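Local structure of VAO-type flavoprotein oxidase VAO615 (Myceliophthora thermophila, 6F72) at residues A322-H327 with V431-F436. The protein probably acts as a secreted oxidoreductase that binds one FAD bicovalently and, once reduced, reacts rapidly with molecular oxygen, its substrate being unknown. Residues are numbered along the deposited sequence; the frame is centred on the assembly and turned at random.
Sequences AVAAFH and VVTDLF. With NAG (2-acetamido-2-deoxy-beta-D-glucopyranose), chain G.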
loop_
_atom_site.group_PDB
_atom_site.type_symbol
_atom_site.label_atom_id
_atom_site.label_comp_id
_atom_site.label_asym_id
_atom_site.label_seq_id
_atom_site.Cartn_x
_atom_site.Cartn_y
_atom_site.Cartn_z
ATOM N N ALA A 322 -1.547 11.158 28.223
ATOM C CA ALA A 322 -1.986 9.766 28.279
ATOM C C ALA A 322 -1.651 8.993 26.991
ATOM O O ALA A 322 -1.392 7.787 27.038
ATOM C CB ALA A 322 -3.473 9.691 28.593
ATOM N N VAL A 323 -1.650 9.712 25.865
ATOM C CA VAL A 323 -1.257 9.201 24.541
ATOM C C VAL A 323 0.266 9.005 24.501
ATOM O O VAL A 323 0.757 7.946 24.082
ATOM C CB VAL A 323 -1.747 10.155 23.407
ATOM C CG1 VAL A 323 -1.113 9.829 22.059
ATOM C CG2 VAL A 323 -3.270 10.151 23.308
ATOM N N ALA A 324 0.998 10.034 24.928
ATOM C CA ALA A 324 2.446 9.943 25.199
ATOM C C ALA A 324 2.815 8.695 26.024
ATOM O O ALA A 324 3.756 7.977 25.671
ATOM C CB ALA A 324 2.936 11.211 25.889
ATOM N N ALA A 325 2.051 8.444 27.092
ATOM C CA ALA A 325 2.277 7.315 28.007
ATOM C C ALA A 325 1.885 5.969 27.397
ATOM O O ALA A 325 2.587 4.982 27.592
ATOM C CB ALA A 325 1.534 7.536 29.310
ATOM N N PHE A 326 0.755 5.936 26.687
ATOM C CA PHE A 326 0.332 4.773 25.890
ATOM C C PHE A 326 1.452 4.336 24.952
ATOM O O PHE A 326 1.771 3.139 24.870
ATOM C CB PHE A 326 -0.936 5.136 25.102
ATOM C CG PHE A 326 -1.366 4.113 24.077
ATOM C CD1 PHE A 326 -2.112 2.994 24.453
ATOM C CD2 PHE A 326 -1.075 4.302 22.721
ATOM C CE1 PHE A 326 -2.531 2.067 23.500
ATOM C CE2 PHE A 326 -1.488 3.379 21.763
ATOM C CZ PHE A 326 -2.221 2.263 22.155
ATOM N N HIS A 327 2.049 5.316 24.265
ATOM C CA HIS A 327 3.180 5.085 23.377
ATOM C C HIS A 327 4.382 4.500 24.111
ATOM O O HIS A 327 4.957 3.506 23.655
ATOM C CB HIS A 327 3.591 6.372 22.685
ATOM C CG HIS A 327 2.699 6.760 21.556
ATOM N ND1 HIS A 327 2.686 8.033 21.034
ATOM C CD2 HIS A 327 1.788 6.047 20.850
ATOM C CE1 HIS A 327 1.806 8.088 20.051
ATOM N NE2 HIS A 327 1.258 6.894 19.912
ATOM N N VAL A 431 8.243 15.781 21.810
ATOM C CA VAL A 431 8.244 16.237 20.408
ATOM C C VAL A 431 7.277 15.405 19.535
ATOM O O VAL A 431 6.473 15.981 18.777
ATOM C CB VAL A 431 9.675 16.277 19.803
ATOM C CG1 VAL A 431 9.645 16.626 18.316
ATOM C CG2 VAL A 431 10.554 17.260 20.563
ATOM N N VAL A 432 7.333 14.075 19.669
ATOM C CA VAL A 432 6.399 13.169 18.966
ATOM C C VAL A 432 4.950 13.541 19.303
ATOM O O VAL A 432 4.133 13.732 18.391
ATOM C CB VAL A 432 6.691 11.667 19.256
ATOM C CG1 VAL A 432 5.656 10.757 18.598
ATOM C CG2 VAL A 432 8.085 11.278 18.781
ATOM N N THR A 433 4.648 13.670 20.599
ATOM C CA THR A 433 3.310 14.057 21.067
ATOM C C THR A 433 2.889 15.419 20.498
ATOM O O THR A 433 1.778 15.548 19.979
ATOM C CB THR A 433 3.199 14.021 22.606
ATOM O OG1 THR A 433 3.557 12.715 23.072
ATOM C CG2 THR A 433 1.779 14.321 23.067
ATOM N N ASP A 434 3.790 16.401 20.549
ATOM C CA ASP A 434 3.535 17.728 19.970
ATOM C C ASP A 434 3.266 17.711 18.453
ATOM O O ASP A 434 2.461 18.521 17.967
ATOM C CB ASP A 434 4.647 18.732 20.325
ATOM C CG ASP A 434 4.758 18.995 21.833
ATOM O OD1 ASP A 434 3.787 18.770 22.592
ATOM O OD2 ASP A 434 5.846 19.424 22.262
ATOM N N LEU A 435 3.912 16.800 17.718
ATOM C CA LEU A 435 3.596 16.592 16.288
ATOM C C LEU A 435 2.147 16.145 16.080
ATOM O O LEU A 435 1.430 16.701 15.236
ATOM C CB LEU A 435 4.560 15.599 15.628
ATOM C CG LEU A 435 4.251 15.122 14.191
ATOM C CD1 LEU A 435 4.317 16.274 13.192
ATOM C CD2 LEU A 435 5.167 13.966 13.789
ATOM N N PHE A 436 1.735 15.148 16.861
ATOM C CA PHE A 436 0.390 14.574 16.819
ATOM C C PHE A 436 -0.696 15.591 17.180
ATOM O O PHE A 436 -1.793 15.544 16.619
ATOM C CB PHE A 436 0.310 13.358 17.746
ATOM C CG PHE A 436 0.936 12.100 17.182
ATOM C CD1 PHE A 436 1.899 12.151 16.153
ATOM C CD2 PHE A 436 0.574 10.850 17.696
ATOM C CE1 PHE A 436 2.470 10.987 15.649
ATOM C CE2 PHE A 436 1.140 9.682 17.186
ATOM C CZ PHE A 436 2.098 9.753 16.173
HETATM C C1 NAG G . 3.813 22.509 16.197
HETATM C C2 NAG G . 5.254 22.217 15.727
HETATM C C3 NAG G . 6.220 23.417 15.841
HETATM C C4 NAG G . 5.564 24.765 15.505
HETATM C C5 NAG G . 4.282 24.911 16.337
HETATM C C6 NAG G . 3.579 26.256 16.159
HETATM C C7 NAG G . 6.146 19.907 15.996
HETATM C C8 NAG G . 6.609 18.905 17.014
HETATM N N2 NAG G . 5.749 21.085 16.502
HETATM O O3 NAG G . 7.346 23.238 14.977
HETATM O O4 NAG G . 6.480 25.856 15.702
HETATM O O5 NAG G . 3.382 23.857 15.949
HETATM O O6 NAG G . 2.971 26.319 14.861
HETATM O O7 NAG G . 6.149 19.639 14.801
HETATM O O HOH W 1 4.140 10.277 21.974
#
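H327 and F436 meet where helices 316-335 and 426-439 pack together, a worked example of helix segments joined by rings and a bridging water: no direct hydrogen bond links 322-327 with 431-436, although just outside them N429 ND2 is hydrogen-bonded to A324 O. The rings approach from opposite directions with planes nearly perpendicular (87°), and H327 CE1 lies 3.3 Å from F436 CE2. F436 CD2 and CE2 lie at the imidazole edge, while the imidazole reaches the phenyl obliquely. L474 and C476 of strand 472-480 pack beside this buried end, in a seven-stranded antiparallel sheet consistent with the substrate-binding (cap) domain of VAO-type flavoproteins. The other end is looser: A324, partly exposed, sets CB 3.3 Å from T433 OG1, and a water spans the polar groups. T433 OG1 is anti to its carbonyl carbon (chi1 -56°), which turns the hydroxyl toward 322-327. The water donates to T433 OG1 at 2.7 Å and lies 2.8 Å from H327 ND1, in the imidazole plane. T433 OG1 also bonds N429 O within its own helix. On another face of helix 426-439, the N-acetylglucosamine methyl, C8, rests 3.4 Å from V431 O. With H327 NE2 hydrogen-bonded as well, both imidazole nitrogens have partners, which probably fixes the ring's rotation.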